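Hypothetical protein APE0525 (Aeropyrum pernix, PDB 2CX0) is of unknown function but carries a PUA domain and may bind RNA, perhaps in connection with translation initiation. Local coordinates at residues Gln81-Phe86 / Arg137-Val142; Leu111-Val116 / Ser150-Leu155. All coordinates share one frame; numbering follows the deposited sequence.

Contact 1 of 2, residues Gln81-Phe86 / Arg137-Val142; sequences QCLKAF and RTPVMV
Leu83 reaches out from helix 80-86 and sets a single methyl, CD1, against two side chains of strand 138-145. That methyl lies 3.9 Å from Pro139 CB and 3.8 Å from Val142 CG2, and these two touches make up the tight part of the contact. The CB of Leu83 already heads for the strand, and with CG anti to the carbonyl carbon (chi1 -58°) CD1 ends up against Pro139 and Val142. Leu83 and Pro139 run past one another in opposite directions, whereas Val142 meets the leucine at a slant. Pro78, from strand 76-78, touches both Leu83 and Val142, and Trp90 also packs on Leu83, so the buried patch continues beyond the two segments. Pro139, by contrast, is only partly buried, and toward the exposed Lys84 and Arg137 the segments part company. Lys84 extends away from the strand; Arg137 turns to a salt bridge with Glu120. Val140 and Met141 share Ala131 as their partner on the next strand, a classic beta bulge, and point away from the helix. With three apolar side chains and 132 Å² buried between the two segments, this point of contact between the DUF1947-family part and the PUA domain rests on van der Waals packing.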
# COMPACT_ATOMS: atom_id res chain seq x y z
N GLN A 81 -0.08 -0.02 -6.90
CA GLN A 81 0.39 -0.68 -8.15
C GLN A 81 0.88 -2.12 -7.83
O GLN A 81 0.66 -3.05 -8.62
CB GLN A 81 1.55 0.12 -8.82
CG GLN A 81 1.08 1.46 -9.46
CD GLN A 81 0.83 2.60 -8.47
OE1 GLN A 81 1.11 2.47 -7.26
NE2 GLN A 81 0.31 3.74 -8.98
N CYS A 82 1.53 -2.28 -6.67
CA CYS A 82 1.99 -3.59 -6.23
C CYS A 82 0.77 -4.51 -6.03
O CYS A 82 0.73 -5.73 -6.41
CB CYS A 82 2.76 -3.46 -4.91
SG CYS A 82 3.25 -5.06 -4.19
N LEU A 83 -0.29 -3.95 -5.46
CA LEU A 83 -1.48 -4.82 -5.24
C LEU A 83 -2.13 -5.24 -6.58
O LEU A 83 -2.71 -6.32 -6.71
CB LEU A 83 -2.50 -4.12 -4.37
CG LEU A 83 -1.94 -3.73 -2.98
CD1 LEU A 83 -3.14 -3.19 -2.14
CD2 LEU A 83 -1.19 -4.88 -2.23
N LYS A 84 -2.00 -4.38 -7.58
CA LYS A 84 -2.54 -4.69 -8.89
C LYS A 84 -1.74 -5.82 -9.61
O LYS A 84 -2.29 -6.81 -10.12
CB LYS A 84 -2.57 -3.41 -9.73
CG LYS A 84 -3.19 -3.63 -11.11
CD LYS A 84 -3.50 -2.28 -11.79
CE LYS A 84 -4.07 -2.47 -13.22
NZ LYS A 84 -4.29 -1.13 -13.90
N ALA A 85 -0.45 -5.72 -9.53
CA ALA A 85 0.39 -6.67 -10.16
C ALA A 85 0.45 -8.00 -9.41
O ALA A 85 0.49 -9.06 -10.04
CB ALA A 85 1.84 -6.02 -10.36
N PHE A 86 0.37 -7.98 -8.07
CA PHE A 86 0.52 -9.21 -7.27
C PHE A 86 -0.70 -9.65 -6.48
O PHE A 86 -0.65 -10.68 -5.84
CB PHE A 86 1.72 -9.01 -6.32
CG PHE A 86 3.04 -8.90 -7.01
CD1 PHE A 86 3.64 -10.05 -7.54
CD2 PHE A 86 3.66 -7.66 -7.21
CE1 PHE A 86 4.85 -9.95 -8.26
CE2 PHE A 86 4.86 -7.56 -7.92
CZ PHE A 86 5.45 -8.72 -8.44
N ARG A 137 -13.85 -4.86 -5.97
CA ARG A 137 -12.62 -5.28 -5.28
C ARG A 137 -11.38 -4.43 -5.66
O ARG A 137 -10.24 -4.92 -5.70
CB ARG A 137 -12.31 -6.77 -5.53
CG ARG A 137 -13.26 -7.70 -4.78
CD ARG A 137 -12.81 -9.17 -4.83
NE ARG A 137 -11.69 -9.50 -3.94
CZ ARG A 137 -11.82 -9.75 -2.64
NH1 ARG A 137 -13.03 -9.70 -2.08
NH2 ARG A 137 -10.76 -10.04 -1.91
N THR A 138 -11.61 -3.16 -5.98
CA THR A 138 -10.50 -2.26 -6.34
C THR A 138 -9.80 -1.76 -5.06
O THR A 138 -10.45 -1.19 -4.18
CB THR A 138 -11.02 -0.98 -7.05
OG1 THR A 138 -11.68 -1.35 -8.26
CG2 THR A 138 -9.87 0.01 -7.34
N PRO A 139 -8.49 -1.95 -4.96
CA PRO A 139 -7.79 -1.46 -3.77
C PRO A 139 -7.78 0.07 -3.86
O PRO A 139 -7.49 0.67 -4.92
CB PRO A 139 -6.38 -2.05 -3.92
CG PRO A 139 -6.58 -3.21 -4.87
CD PRO A 139 -7.57 -2.69 -5.85
N VAL A 140 -8.16 0.72 -2.75
CA VAL A 140 -8.13 2.18 -2.77
C VAL A 140 -7.17 2.80 -1.74
O VAL A 140 -6.80 3.99 -1.84
CB VAL A 140 -9.58 2.79 -2.55
CG1 VAL A 140 -10.50 2.34 -3.69
CG2 VAL A 140 -10.15 2.29 -1.27
N MSE A 141 -6.77 2.03 -0.73
CA MSE A 141 -5.87 2.58 0.26
C MSE A 141 -5.13 1.43 0.98
O MSE A 141 -5.64 0.31 1.10
CB MSE A 141 -6.67 3.39 1.28
CG MSE A 141 -5.82 3.99 2.51
SE MSE A 141 -5.92 2.78 4.07
CE MSE A 141 -7.63 3.50 4.80
N VAL A 142 -3.91 1.74 1.41
CA VAL A 142 -3.07 0.81 2.17
C VAL A 142 -2.84 1.53 3.49
O VAL A 142 -2.55 2.73 3.46
CB VAL A 142 -1.68 0.58 1.44
CG1 VAL A 142 -0.71 -0.01 2.40
CG2 VAL A 142 -1.92 -0.46 0.25

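Contact 2 of 2, residues Leu111-Val116 / Ser150-Leu155; sequences LMIPGV and SALEKL
Ile113, the first residue after the short strand 111-112, packs on both Leu152 and Leu155 of helix 149-158. Its CG1 lies 4.1 Å from Leu152 CD1, the two side chains passing in opposite senses. The other branch, CG2, is anti to the backbone N and comes down on Leu155, 3.4 Å from its backbone O and 3.9 Å from its CB. Farther out, the CD1 methyls of Ile113 and Leu155 meet at 3.9 Å. Pro114 then points away from the helix and touches Arg161, as the chain makes a 3-10 turn closed by bonds from Gly115 N to Met112 O and from Val116 N to Ile113 O. This turn joins the two outermost strands of the mixed PUA-domain sheet, 111-112 and 116-121, consistent with the pseudobarrel of PUA domains, and helix 149-158 packs beside it. At Val116 the side chain again faces the helix, but more loosely, with CG1 4.5 Å from Leu152 CG. Leu152 sits against both Ile113 and Val116, and it also packs on Val95 and Ala164 of the sheet. The carbonyl of Val116 accepts a hydrogen bond from Lys159 NZ, just past the end of the helix.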
# COMPACT_ATOMS: atom_id res chain seq x y z
N LEU A 111 -10.06 5.41 7.16
CA LEU A 111 -11.26 4.58 7.05
C LEU A 111 -11.96 4.42 8.42
O LEU A 111 -11.39 3.92 9.37
CB LEU A 111 -10.93 3.18 6.46
CG LEU A 111 -12.06 2.13 6.48
CD1 LEU A 111 -13.27 2.67 5.60
CD2 LEU A 111 -11.49 0.75 5.95
N MSE A 112 -13.18 4.93 8.51
CA MSE A 112 -13.95 4.76 9.74
C MSE A 112 -14.82 3.48 9.64
O MSE A 112 -15.27 3.07 8.57
CB MSE A 112 -14.81 5.99 9.96
CG MSE A 112 -14.09 7.31 9.70
SE MSE A 112 -12.60 7.58 10.90
CE MSE A 112 -13.63 7.91 12.35
N ILE A 113 -15.07 2.87 10.79
CA ILE A 113 -15.84 1.66 10.89
C ILE A 113 -17.20 1.65 10.16
O ILE A 113 -17.58 0.64 9.57
CB ILE A 113 -16.05 1.34 12.39
CG1 ILE A 113 -14.67 1.00 13.02
CG2 ILE A 113 -17.05 0.12 12.54
CD1 ILE A 113 -14.71 1.07 14.59
N PRO A 114 -17.93 2.77 10.19
CA PRO A 114 -19.22 2.76 9.50
C PRO A 114 -19.14 2.53 7.99
O PRO A 114 -20.14 2.15 7.40
CB PRO A 114 -19.82 4.12 9.82
CG PRO A 114 -19.24 4.43 11.18
CD PRO A 114 -17.75 4.01 10.97
N GLY A 115 -17.99 2.79 7.37
CA GLY A 115 -17.85 2.54 5.92
C GLY A 115 -17.41 1.11 5.62
O GLY A 115 -17.29 0.70 4.46
N VAL A 116 -17.18 0.30 6.67
CA VAL A 116 -16.74 -1.07 6.43
C VAL A 116 -17.92 -2.00 6.25
O VAL A 116 -18.86 -1.96 7.04
CB VAL A 116 -15.86 -1.56 7.63
CG1 VAL A 116 -15.54 -3.08 7.45
CG2 VAL A 116 -14.56 -0.71 7.70
N SER A 150 -10.98 -9.64 14.41
CA SER A 150 -12.18 -10.21 15.05
C SER A 150 -13.02 -9.11 15.72
O SER A 150 -14.25 -9.21 15.83
CB SER A 150 -11.78 -11.26 16.06
OG SER A 150 -11.03 -10.64 17.06
N ALA A 151 -12.37 -8.04 16.19
CA ALA A 151 -13.15 -6.98 16.78
C ALA A 151 -13.87 -6.21 15.65
O ALA A 151 -15.01 -5.77 15.84
CB ALA A 151 -12.26 -6.04 17.57
N LEU A 152 -13.20 -6.02 14.52
CA LEU A 152 -13.80 -5.26 13.43
C LEU A 152 -15.05 -5.99 12.91
O LEU A 152 -16.04 -5.36 12.53
CB LEU A 152 -12.77 -5.03 12.32
CG LEU A 152 -13.21 -4.12 11.15
CD1 LEU A 152 -13.63 -2.70 11.68
CD2 LEU A 152 -11.98 -4.01 10.14
N GLU A 153 -14.99 -7.31 12.89
CA GLU A 153 -16.11 -8.12 12.42
C GLU A 153 -17.40 -7.73 13.20
O GLU A 153 -18.51 -7.65 12.65
CB GLU A 153 -15.80 -9.62 12.67
CG GLU A 153 -14.99 -10.30 11.57
CD GLU A 153 -15.78 -10.37 10.25
OE1 GLU A 153 -17.00 -10.22 10.26
OE2 GLU A 153 -15.19 -10.61 9.20
N LYS A 154 -17.23 -7.48 14.49
CA LYS A 154 -18.39 -7.13 15.29
C LYS A 154 -18.73 -5.65 15.09
O LYS A 154 -19.87 -5.28 14.81
CB LYS A 154 -18.10 -7.41 16.75
CG LYS A 154 -17.74 -8.86 16.97
CD LYS A 154 -18.06 -9.30 18.38
CE LYS A 154 -17.57 -10.73 18.66
NZ LYS A 154 -18.19 -11.80 17.80
N LEU A 155 -17.73 -4.80 15.17
CA LEU A 155 -17.96 -3.36 15.06
C LEU A 155 -18.59 -2.90 13.75
O LEU A 155 -19.44 -2.02 13.77
CB LEU A 155 -16.63 -2.61 15.26
CG LEU A 155 -16.01 -2.75 16.68
CD1 LEU A 155 -14.53 -2.19 16.68
CD2 LEU A 155 -16.94 -1.97 17.67

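The centres of contacts 1 and 2 are about 20 Å apart, and both involve the mixed sheet of the PUA domain. The centre of contact 1 lies about 7 Å from the centre of the chain, where helix 80-86 of the DUF1947-family part meets strand 138-145; the centre of contact 2 is about 19 Å from that of the chain, and contact 2 is entirely within the PUA domain. Their segments alternate in sequence: 81-86, 111-116, 137-142, 150-155. Strand 138-145 leads directly into helix 149-158, so one run of chain supplies the second segment of each. Their segments also touch, Met141 CE packing 3.7 Å from Leu111 CB. The same sheet thus meets the neighbouring part through one contact and its own helix through the other.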